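Local atomic coordinates of cytochrome c, mono-and diheme variant (Methylophaga aminisulfidivorans MP, PDB entry 7C90), a protein that binds a covalently attached heme c and, as a cytochrome cL of a methylotrophic bacterium, probably carries electrons in the methanol oxidation system. Residues A87-C91 / H92-A96; G119-E122 / T123-G127; G133-Y136 / N137-T140. All coordinates share one frame; numbering follows the deposited sequence.

Contact 1. Residues A87-C91 / H92-A96; sequences ACSGC and HGHHA. With HEC (heme c), chain E.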
loop_
_atom_site.group_PDB
_atom_site.type_symbol
_atom_site.label_atom_id
_atom_site.label_comp_id
_atom_site.label_asym_id
_atom_site.label_seq_id
_atom_site.Cartn_x
_atom_site.Cartn_y
_atom_site.Cartn_z
ATOM N N ALA A 87 -12.398 8.976 5.217
ATOM C CA ALA A 87 -12.143 8.791 3.769
ATOM C C ALA A 87 -10.673 8.576 3.479
ATOM O O ALA A 87 -10.396 7.993 2.410
ATOM C CB ALA A 87 -12.699 9.944 2.958
ATOM N N CYS A 88 -9.771 9.042 4.343
ATOM C CA CYS A 88 -8.346 9.257 3.995
ATOM C C CYS A 88 -7.416 8.610 5.021
ATOM O O CYS A 88 -6.290 8.284 4.623
ATOM C CB CYS A 88 -8.003 10.750 3.870
ATOM S SG CYS A 88 -9.240 11.704 3.058
ATOM N N SER A 89 -7.791 8.540 6.307
ATOM C CA SER A 89 -6.822 8.248 7.406
ATOM C C SER A 89 -6.219 6.857 7.234
ATOM O O SER A 89 -5.002 6.684 7.529
ATOM C CB SER A 89 -7.399 8.457 8.808
ATOM O OG SER A 89 -8.442 7.550 9.127
ATOM N N GLY A 90 -7.005 5.907 6.746
ATOM C CA GLY A 90 -6.542 4.507 6.568
ATOM C C GLY A 90 -5.283 4.441 5.713
ATOM O O GLY A 90 -4.439 3.603 5.993
ATOM N N CYS A 91 -5.132 5.307 4.707
ATOM C CA CYS A 91 -3.943 5.298 3.838
ATOM C C CYS A 91 -2.978 6.440 4.176
ATOM O O CYS A 91 -1.817 6.285 3.832
ATOM C CB CYS A 91 -4.355 5.401 2.373
ATOM S SG CYS A 91 -5.371 4.011 1.851
ATOM N N HIS A 92 -3.449 7.586 4.677
ATOM C CA HIS A 92 -2.578 8.781 4.862
ATOM C C HIS A 92 -2.223 9.022 6.351
ATOM O O HIS A 92 -1.416 9.918 6.628
ATOM C CB HIS A 92 -3.240 9.984 4.180
ATOM C CG HIS A 92 -3.188 9.927 2.684
ATOM N ND1 HIS A 92 -2.051 10.245 2.000
ATOM C CD2 HIS A 92 -4.136 9.635 1.752
ATOM C CE1 HIS A 92 -2.280 10.152 0.697
ATOM N NE2 HIS A 92 -3.578 9.766 0.494
ATOM N N GLY A 93 -2.772 8.253 7.283
ATOM C CA GLY A 93 -2.459 8.409 8.723
ATOM C C GLY A 93 -3.410 9.399 9.382
ATOM O O GLY A 93 -3.820 10.363 8.695
ATOM N N HIS A 94 -3.744 9.188 10.663
ATOM C CA HIS A 94 -4.725 10.008 11.426
ATOM C C HIS A 94 -4.203 11.444 11.615
ATOM O O HIS A 94 -5.038 12.312 11.809
ATOM C CB HIS A 94 -5.142 9.320 12.732
ATOM C CG HIS A 94 -6.116 8.213 12.522
ATOM N ND1 HIS A 94 -5.709 6.902 12.353
ATOM C CD2 HIS A 94 -7.469 8.204 12.458
ATOM C CE1 HIS A 94 -6.765 6.133 12.201
ATOM N NE2 HIS A 94 -7.872 6.894 12.283
ATOM N N HIS A 95 -2.908 11.691 11.441
ATOM C CA HIS A 95 -2.292 13.047 11.508
ATOM C C HIS A 95 -1.741 13.481 10.145
ATOM O O HIS A 95 -0.905 14.399 10.130
ATOM C CB HIS A 95 -1.190 13.071 12.578
ATOM C CG HIS A 95 -1.688 12.547 13.867
ATOM N ND1 HIS A 95 -1.480 11.236 14.245
ATOM C CD2 HIS A 95 -2.451 13.118 14.818
ATOM C CE1 HIS A 95 -2.075 11.022 15.397
ATOM N NE2 HIS A 95 -2.679 12.169 15.771
ATOM N N ALA A 96 -2.160 12.839 9.045
ATOM C CA ALA A 96 -1.660 13.118 7.684
ATOM C C ALA A 96 -0.145 12.971 7.625
ATOM O O ALA A 96 0.487 13.647 6.764
ATOM C CB ALA A 96 -2.092 14.493 7.275
HETATM FE FE HEC E . -4.417 9.593 -1.256
HETATM C CHA HEC E . -1.624 10.332 -3.130
HETATM C CHB HEC E . -4.969 12.869 -0.748
HETATM C CHC HEC E . -7.451 8.806 0.144
HETATM C CHD HEC E . -3.486 6.316 -1.167
HETATM N NA HEC E . -3.464 11.288 -1.896
HETATM C C1A HEC E . -2.356 11.437 -2.593
HETATM C C2A HEC E . -1.953 12.833 -2.862
HETATM C C3A HEC E . -2.986 13.596 -2.182
HETATM C C4A HEC E . -3.813 12.536 -1.563
HETATM C CMA HEC E . -3.164 15.063 -1.997
HETATM C CAA HEC E . -0.811 13.343 -3.657
HETATM C CBA HEC E . 0.148 13.869 -2.602
HETATM C CGA HEC E . 1.331 14.545 -3.213
HETATM O O1A HEC E . 1.241 14.998 -4.369
HETATM O O2A HEC E . 2.391 14.540 -2.535
HETATM N NB HEC E . -5.943 10.680 -0.442
HETATM C C1B HEC E . -5.978 11.971 -0.254
HETATM C C2B HEC E . -7.178 12.475 0.446
HETATM C C3B HEC E . -7.938 11.251 0.679
HETATM C C4B HEC E . -7.090 10.223 0.092
HETATM C CMB HEC E . -7.499 13.896 0.810
HETATM C CAB HEC E . -9.300 11.120 1.366
HETATM C CBB HEC E . -10.387 11.710 0.537
HETATM N NC HEC E . -5.297 7.870 -0.620
HETATM C C1C HEC E . -6.539 7.745 -0.132
HETATM C C2C HEC E . -6.940 6.376 0.237
HETATM C C3C HEC E . -5.739 5.634 -0.166
HETATM C C4C HEC E . -4.802 6.629 -0.664
HETATM C CMC HEC E . -8.248 5.982 0.831
HETATM C CAC HEC E . -5.583 4.155 0.081
HETATM C CBC HEC E . -6.689 3.317 -0.499
HETATM N ND HEC E . -2.808 8.527 -1.995
HETATM C C1D HEC E . -2.584 7.233 -1.861
HETATM C C2D HEC E . -1.402 6.740 -2.539
HETATM C C3D HEC E . -0.833 7.922 -3.140
HETATM C C4D HEC E . -1.810 8.942 -2.751
HETATM C CMD HEC E . -0.940 5.334 -2.600
HETATM C CAD HEC E . 0.334 8.050 -4.030
HETATM C CBD HEC E . -0.290 8.046 -5.434
HETATM C CGD HEC E . 0.548 8.644 -6.550
HETATM O O1D HEC E . 1.764 8.830 -6.367
HETATM O O2D HEC E . 0.026 8.908 -7.667
#

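Contact 2. Residues G119-E122 / T123-G127; sequences GLFE and TIYGG. With HEC (heme c), chain E.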
loop_
_atom_site.group_PDB
_atom_site.type_symbol
_atom_site.label_atom_id
_atom_site.label_comp_id
_atom_site.label_asym_id
_atom_site.label_seq_id
_atom_site.Cartn_x
_atom_site.Cartn_y
_atom_site.Cartn_z
ATOM N N GLY A 119 -4.918 22.289 -7.738
ATOM C CA GLY A 119 -4.267 20.984 -7.949
ATOM C C GLY A 119 -4.724 19.951 -6.925
ATOM O O GLY A 119 -5.021 18.821 -7.316
ATOM N N LEU A 120 -4.791 20.323 -5.651
ATOM C CA LEU A 120 -5.191 19.419 -4.545
ATOM C C LEU A 120 -6.589 18.885 -4.823
ATOM O O LEU A 120 -6.788 17.669 -4.650
ATOM C CB LEU A 120 -5.158 20.172 -3.214
ATOM C CG LEU A 120 -5.462 19.341 -1.969
ATOM C CD1 LEU A 120 -4.587 18.110 -1.880
ATOM C CD2 LEU A 120 -5.308 20.209 -0.728
ATOM N N PHE A 121 -7.532 19.759 -5.178
ATOM C CA PHE A 121 -8.913 19.332 -5.504
ATOM C C PHE A 121 -8.819 18.316 -6.670
ATOM O O PHE A 121 -9.383 17.223 -6.568
ATOM C CB PHE A 121 -9.802 20.525 -5.838
ATOM C CG PHE A 121 -11.199 20.123 -6.202
ATOM C CD1 PHE A 121 -11.525 19.791 -7.514
ATOM C CD2 PHE A 121 -12.184 20.047 -5.238
ATOM C CE1 PHE A 121 -12.805 19.369 -7.842
ATOM C CE2 PHE A 121 -13.472 19.647 -5.577
ATOM C CZ PHE A 121 -13.774 19.311 -6.872
ATOM N N GLU A 122 -8.031 18.608 -7.709
ATOM C CA GLU A 122 -7.933 17.695 -8.892
ATOM C C GLU A 122 -7.462 16.328 -8.430
ATOM O O GLU A 122 -8.021 15.349 -8.914
ATOM C CB GLU A 122 -7.013 18.234 -9.989
ATOM C CG GLU A 122 -7.584 19.481 -10.618
ATOM C CD GLU A 122 -6.582 20.369 -11.345
ATOM O OE1 GLU A 122 -5.367 20.299 -11.025
ATOM O OE2 GLU A 122 -7.024 21.151 -12.217
ATOM N N THR A 123 -6.470 16.268 -7.544
ATOM C CA THR A 123 -5.853 14.990 -7.133
ATOM C C THR A 123 -6.935 14.204 -6.375
ATOM O O THR A 123 -7.101 13.000 -6.608
ATOM C CB THR A 123 -4.556 15.229 -6.357
ATOM O OG1 THR A 123 -3.583 15.835 -7.201
ATOM C CG2 THR A 123 -4.003 13.955 -5.757
ATOM N N ILE A 124 -7.670 14.856 -5.495
ATOM C CA ILE A 124 -8.707 14.171 -4.679
ATOM C C ILE A 124 -9.865 13.780 -5.595
ATOM O O ILE A 124 -10.298 12.583 -5.558
ATOM C CB ILE A 124 -9.167 15.038 -3.496
ATOM C CG1 ILE A 124 -7.985 15.333 -2.565
ATOM C CG2 ILE A 124 -10.303 14.351 -2.759
ATOM C CD1 ILE A 124 -8.250 16.446 -1.547
ATOM N N TYR A 125 -10.389 14.728 -6.363
ATOM C CA TYR A 125 -11.594 14.478 -7.194
ATOM C C TYR A 125 -11.321 13.338 -8.192
ATOM O O TYR A 125 -12.148 12.367 -8.227
ATOM C CB TYR A 125 -12.046 15.801 -7.819
ATOM C CG TYR A 125 -13.338 15.713 -8.559
ATOM C CD1 TYR A 125 -14.562 15.807 -7.918
ATOM C CD2 TYR A 125 -13.332 15.476 -9.915
ATOM C CE1 TYR A 125 -15.748 15.678 -8.627
ATOM C CE2 TYR A 125 -14.506 15.357 -10.633
ATOM C CZ TYR A 125 -15.719 15.458 -9.997
ATOM O OH TYR A 125 -16.854 15.319 -10.756
ATOM N N GLY A 126 -10.237 13.470 -8.984
ATOM C CA GLY A 126 -9.892 12.635 -10.158
ATOM C C GLY A 126 -8.971 11.476 -9.821
ATOM O O GLY A 126 -8.825 10.610 -10.647
ATOM N N GLY A 127 -8.389 11.447 -8.626
ATOM C CA GLY A 127 -7.477 10.382 -8.201
ATOM C C GLY A 127 -6.092 10.553 -8.807
ATOM O O GLY A 127 -5.849 11.504 -9.519
HETATM FE FE HEC E . -4.417 9.593 -1.256
HETATM C CHA HEC E . -1.624 10.332 -3.130
HETATM C CHB HEC E . -4.969 12.869 -0.748
HETATM C CHC HEC E . -7.451 8.806 0.144
HETATM C CHD HEC E . -3.486 6.316 -1.167
HETATM N NA HEC E . -3.464 11.288 -1.896
HETATM C C1A HEC E . -2.356 11.437 -2.593
HETATM C C2A HEC E . -1.953 12.833 -2.862
HETATM C C3A HEC E . -2.986 13.596 -2.182
HETATM C C4A HEC E . -3.813 12.536 -1.563
HETATM C CMA HEC E . -3.164 15.063 -1.997
HETATM C CAA HEC E . -0.811 13.343 -3.657
HETATM C CBA HEC E . 0.148 13.869 -2.602
HETATM C CGA HEC E . 1.331 14.545 -3.213
HETATM O O1A HEC E . 1.241 14.998 -4.369
HETATM O O2A HEC E . 2.391 14.540 -2.535
HETATM N NB HEC E . -5.943 10.680 -0.442
HETATM C C1B HEC E . -5.978 11.971 -0.254
HETATM C C2B HEC E . -7.178 12.475 0.446
HETATM C C3B HEC E . -7.938 11.251 0.679
HETATM C C4B HEC E . -7.090 10.223 0.092
HETATM C CMB HEC E . -7.499 13.896 0.810
HETATM C CAB HEC E . -9.300 11.120 1.366
HETATM C CBB HEC E . -10.387 11.710 0.537
HETATM N NC HEC E . -5.297 7.870 -0.620
HETATM C C1C HEC E . -6.539 7.745 -0.132
HETATM C C2C HEC E . -6.940 6.376 0.237
HETATM C C3C HEC E . -5.739 5.634 -0.166
HETATM C C4C HEC E . -4.802 6.629 -0.664
HETATM C CMC HEC E . -8.248 5.982 0.831
HETATM C CAC HEC E . -5.583 4.155 0.081
HETATM C CBC HEC E . -6.689 3.317 -0.499
HETATM N ND HEC E . -2.808 8.527 -1.995
HETATM C C1D HEC E . -2.584 7.233 -1.861
HETATM C C2D HEC E . -1.402 6.740 -2.539
HETATM C C3D HEC E . -0.833 7.922 -3.140
HETATM C C4D HEC E . -1.810 8.942 -2.751
HETATM C CMD HEC E . -0.940 5.334 -2.600
HETATM C CAD HEC E . 0.334 8.050 -4.030
HETATM C CBD HEC E . -0.290 8.046 -5.434
HETATM C CGD HEC E . 0.548 8.644 -6.550
HETATM O O1D HEC E . 1.764 8.830 -6.367
HETATM O O2D HEC E . 0.026 8.908 -7.667
HETATM O O HOH W 1 -6.771 13.788 -10.754
#

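Contact 3. Residues G133-Y136 / N137-T140; sequences GPQY and NNLT. With HEC (heme c), chain E.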
loop_
_atom_site.group_PDB
_atom_site.type_symbol
_atom_site.label_atom_id
_atom_site.label_comp_id
_atom_site.label_asym_id
_atom_site.label_seq_id
_atom_site.Cartn_x
_atom_site.Cartn_y
_atom_site.Cartn_z
ATOM N N GLY A 133 -7.480 6.306 -5.557
ATOM C CA GLY A 133 -8.627 6.327 -6.470
ATOM C C GLY A 133 -9.329 7.667 -6.518
ATOM O O GLY A 133 -9.183 8.443 -5.619
ATOM N N PRO A 134 -10.102 7.968 -7.572
ATOM C CA PRO A 134 -10.865 9.201 -7.610
ATOM C C PRO A 134 -11.958 9.148 -6.528
ATOM O O PRO A 134 -12.489 8.119 -6.287
ATOM C CB PRO A 134 -11.432 9.210 -9.027
ATOM C CG PRO A 134 -11.477 7.770 -9.413
ATOM C CD PRO A 134 -10.262 7.164 -8.763
ATOM N N GLN A 135 -12.248 10.278 -5.906
ATOM C CA GLN A 135 -13.262 10.305 -4.829
ATOM C C GLN A 135 -14.554 10.955 -5.312
ATOM O O GLN A 135 -15.405 11.171 -4.493
ATOM C CB GLN A 135 -12.721 11.061 -3.630
ATOM C CG GLN A 135 -11.429 10.483 -3.113
ATOM C CD GLN A 135 -11.682 9.274 -2.253
ATOM O OE1 GLN A 135 -12.778 9.034 -1.789
ATOM N NE2 GLN A 135 -10.645 8.509 -2.024
ATOM N N TYR A 136 -14.679 11.225 -6.603
ATOM C CA TYR A 136 -15.884 11.910 -7.127
ATOM C C TYR A 136 -17.176 11.163 -6.776
ATOM O O TYR A 136 -18.165 11.811 -6.602
ATOM C CB TYR A 136 -15.736 12.270 -8.606
ATOM C CG TYR A 136 -15.704 11.131 -9.588
ATOM C CD1 TYR A 136 -16.869 10.604 -10.094
ATOM C CD2 TYR A 136 -14.516 10.590 -10.028
ATOM C CE1 TYR A 136 -16.861 9.564 -10.999
ATOM C CE2 TYR A 136 -14.482 9.553 -10.937
ATOM C CZ TYR A 136 -15.666 9.040 -11.424
ATOM O OH TYR A 136 -15.673 8.020 -12.317
ATOM N N ASN A 137 -17.142 9.843 -6.640
ATOM C CA ASN A 137 -18.385 9.074 -6.342
ATOM C C ASN A 137 -18.571 8.890 -4.836
ATOM O O ASN A 137 -19.686 8.532 -4.437
ATOM C CB ASN A 137 -18.431 7.761 -7.124
ATOM C CG ASN A 137 -19.025 7.983 -8.493
ATOM O OD1 ASN A 137 -19.821 8.894 -8.669
ATOM N ND2 ASN A 137 -18.620 7.192 -9.467
ATOM N N ASN A 138 -17.538 9.121 -4.034
ATOM C CA ASN A 138 -17.514 8.832 -2.581
ATOM C C ASN A 138 -17.882 10.084 -1.773
ATOM O O ASN A 138 -18.407 9.910 -0.658
ATOM C CB ASN A 138 -16.139 8.344 -2.135
ATOM C CG ASN A 138 -15.745 7.019 -2.738
ATOM O OD1 ASN A 138 -16.604 6.285 -3.230
ATOM N ND2 ASN A 138 -14.461 6.710 -2.675
ATOM N N LEU A 139 -17.536 11.275 -2.282
ATOM C CA LEU A 139 -17.593 12.573 -1.566
ATOM C C LEU A 139 -18.199 13.632 -2.481
ATOM O O LEU A 139 -17.880 13.605 -3.665
ATOM C CB LEU A 139 -16.179 13.003 -1.193
ATOM C CG LEU A 139 -15.387 12.054 -0.305
ATOM C CD1 LEU A 139 -14.002 12.589 -0.085
ATOM C CD2 LEU A 139 -16.086 11.823 1.019
ATOM N N THR A 140 -19.040 14.522 -1.945
ATOM C CA THR A 140 -19.481 15.749 -2.651
ATOM C C THR A 140 -18.287 16.702 -2.795
ATOM O O THR A 140 -17.266 16.589 -2.017
ATOM C CB THR A 140 -20.649 16.474 -1.962
ATOM O OG1 THR A 140 -20.130 17.087 -0.774
ATOM C CG2 THR A 140 -21.812 15.559 -1.634
HETATM FE FE HEC E . -4.417 9.593 -1.256
HETATM C CHA HEC E . -1.624 10.332 -3.130
HETATM C CHB HEC E . -4.969 12.869 -0.748
HETATM C CHC HEC E . -7.451 8.806 0.144
HETATM C CHD HEC E . -3.486 6.316 -1.167
HETATM N NA HEC E . -3.464 11.288 -1.896
HETATM C C1A HEC E . -2.356 11.437 -2.593
HETATM C C2A HEC E . -1.953 12.833 -2.862
HETATM C C3A HEC E . -2.986 13.596 -2.182
HETATM C C4A HEC E . -3.813 12.536 -1.563
HETATM C CMA HEC E . -3.164 15.063 -1.997
HETATM C CAA HEC E . -0.811 13.343 -3.657
HETATM C CBA HEC E . 0.148 13.869 -2.602
HETATM C CGA HEC E . 1.331 14.545 -3.213
HETATM O O1A HEC E . 1.241 14.998 -4.369
HETATM O O2A HEC E . 2.391 14.540 -2.535
HETATM N NB HEC E . -5.943 10.680 -0.442
HETATM C C1B HEC E . -5.978 11.971 -0.254
HETATM C C2B HEC E . -7.178 12.475 0.446
HETATM C C3B HEC E . -7.938 11.251 0.679
HETATM C C4B HEC E . -7.090 10.223 0.092
HETATM C CMB HEC E . -7.499 13.896 0.810
HETATM C CAB HEC E . -9.300 11.120 1.366
HETATM C CBB HEC E . -10.387 11.710 0.537
HETATM N NC HEC E . -5.297 7.870 -0.620
HETATM C C1C HEC E . -6.539 7.745 -0.132
HETATM C C2C HEC E . -6.940 6.376 0.237
HETATM C C3C HEC E . -5.739 5.634 -0.166
HETATM C C4C HEC E . -4.802 6.629 -0.664
HETATM C CMC HEC E . -8.248 5.982 0.831
HETATM C CAC HEC E . -5.583 4.155 0.081
HETATM C CBC HEC E . -6.689 3.317 -0.499
HETATM N ND HEC E . -2.808 8.527 -1.995
HETATM C C1D HEC E . -2.584 7.233 -1.861
HETATM C C2D HEC E . -1.402 6.740 -2.539
HETATM C C3D HEC E . -0.833 7.922 -3.140
HETATM C C4D HEC E . -1.810 8.942 -2.751
HETATM C CMD HEC E . -0.940 5.334 -2.600
HETATM C CAD HEC E . 0.334 8.050 -4.030
HETATM C CBD HEC E . -0.290 8.046 -5.434
HETATM C CGD HEC E . 0.548 8.644 -6.550
HETATM O O1D HEC E . 1.764 8.830 -6.367
HETATM O O2D HEC E . 0.026 8.908 -7.667
HETATM O O HOH W 2 -15.088 7.824 -6.424
#

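Contact 1. Residues A87-C91 / H92-A96
Ser89 and His94 meet where the short helix carrying the Cys-X-X-Cys-His heme-attachment motif turns into a loop. The methylene CB of Ser89 lies over the face of the His94 imidazole, 3.8 Å from the ring centroid and 16° off the ring normal, a CH-pi contact. With chi1 at 66°, OG sits between the backbone N and the carbonyl carbon and also rises over that face, offset toward the rim. The polar ends are held from outside: OG bonds to Met85 O, and His94 NE2 to Asn138 OD1 of the second subunit.

On the heme side, Cys88, Cys91 and His92 share one first torsion (chi1 -72° in His92), with SG or CG anti to the carbonyl carbon, which turns both sulfurs and the imidazole to the porphyrin. The thioethers are Cys88 SG to heme CAB and Cys91 SG to heme CAC, each 1.8 Å. His92 NE2 coordinates the iron at 1.9 Å; Met132 is the other axial ligand. The bond from His92 ND1 to Pro102 O fixes the ring's rotation and would be expected to make the imidazole more electron-rich.

Backbone bonds hold this geometry. Cys88 O accepts from His92 N at 2.9 Å and also from Cys91 N, while Gly93 N reaches Ser89 O at 2.7 Å. Gly93, with positive phi, ends the helix and starts a type I turn to Ala96. Helix 74-87 runs directly into this segment and packs back on it, Phe84 against His92 and Ala96, Met85 against His94.

Contact 2. Residues G119-E122 / T123-G127
Leu120 and Ile124, one turn apart on helix 117-126 of this cytochrome c fold, form part of the wall beside the heme. Four successive i to i+4 backbone bonds define the helix here, from Thr123 N to Gly119 O through Gly126 N to Glu122 O; the straightest, Tyr125 N to Phe121 O, has an N-H...O angle of 173°.

Apolar contacts follow two faces. On one, Leu120 CD1 touches Ile124 CD1 at 4.0 Å and the heme methyl CMA at 3.4 Å, Ile124 CD1 meets heme CMB, and Thr123 CG2 lies against pyrrole carbon C2A. On the other, Phe121 and Tyr125 both hold CG anti to the backbone N, a shared torsion that carries the two side chains out side by side, one turn apart; the ring planes are 14° apart but slid until they barely overlap, and Phe121 CE1 reaches Tyr125 CB at 3.6 Å.

Polar ends are held from outside the segments. Glu122 makes salt bridges to Lys113 and Lys118, Thr123 OG1 bonds to Asn114, whose ND2 is hydrogen-bonded to the heme, and Tyr125 OH bonds to Phe49 O.

At the helix end, one water donates to both Glu122 O (2.7 Å), inside the last turn, and Gly127 O (2.8 Å).

Contact 3. Residues G133-Y136 / N137-T140
Gln135 folds toward Asn138 through two torsions: the first puts CG anti to the carbonyl carbon, and chi2 of -80° bends the chain so that OE1 comes round to the Asn138 amide. Asn138, with its CG likewise anti to the carbonyl carbon, presents ND2 to it. The resulting bond, Asn138 ND2 to Gln135 OE1, is 3.0 Å long with an N-H...O angle of 163°. The oxygen lies in the plane of the Asn138 amide, but the donor approaches from above the Gln135 carbonyl plane, and the two amides are turned 63° against each other.

The backbone closes the turn as well. Gln135 O accepts from Leu139 N at 3.1 Å, nearly in line with the carbonyl, and from Asn138 N at 3.0 Å, which comes from well above the carbonyl plane. A water joins the two segments too, donating to Pro134 O and accepting from Asn137 N. Tyr136 and Asn137 lie side by side, with Tyr136 CE1 3.3 Å from Asn137 ND2.

Leu139 supplies the apolar side. Its CD1 packs against Gln135 CB at 4.1 Å and against heme CBB at 3.8 Å, while Ile144 and Ile147 of helix 141-153 also touch its side chain. Thr140 N-caps that helix in a capping box: its side chain caps a backbone N, and its own N bonds to Glu143 OE1.

Asn138 has a further role at the subunit interface, where its O bonds to Thr86 of the second subunit. Chemically, the amide pair engages OE1 within the loop and leaves Gln135 NE2 beside the porphyrin, 3.9 Å from heme CHC: a polar but uncharged group at the heme rim.

The three contacts come in series along the chain, all within the cytochrome c domain, and all touch the same heme. Contact 1 supplies the covalent attachment and the histidine ligand, contact 2 a helix beside the porphyrin, and contact 3 the loop after Met132. Contacts 1 and 2 have centres about 16 Å apart and do not touch, though both border the heme. The centre of contact 3 lies about 16 Å from that of contact 1, the two meeting where Ala87 CB packs on Leu139 CD1, and about 10 Å from that of contact 2, joined by a probable bond from Gln135 N to Ile124 O. Contacts 1 and 3 also both reach the second subunit, so heme pocket and subunit interface share residues.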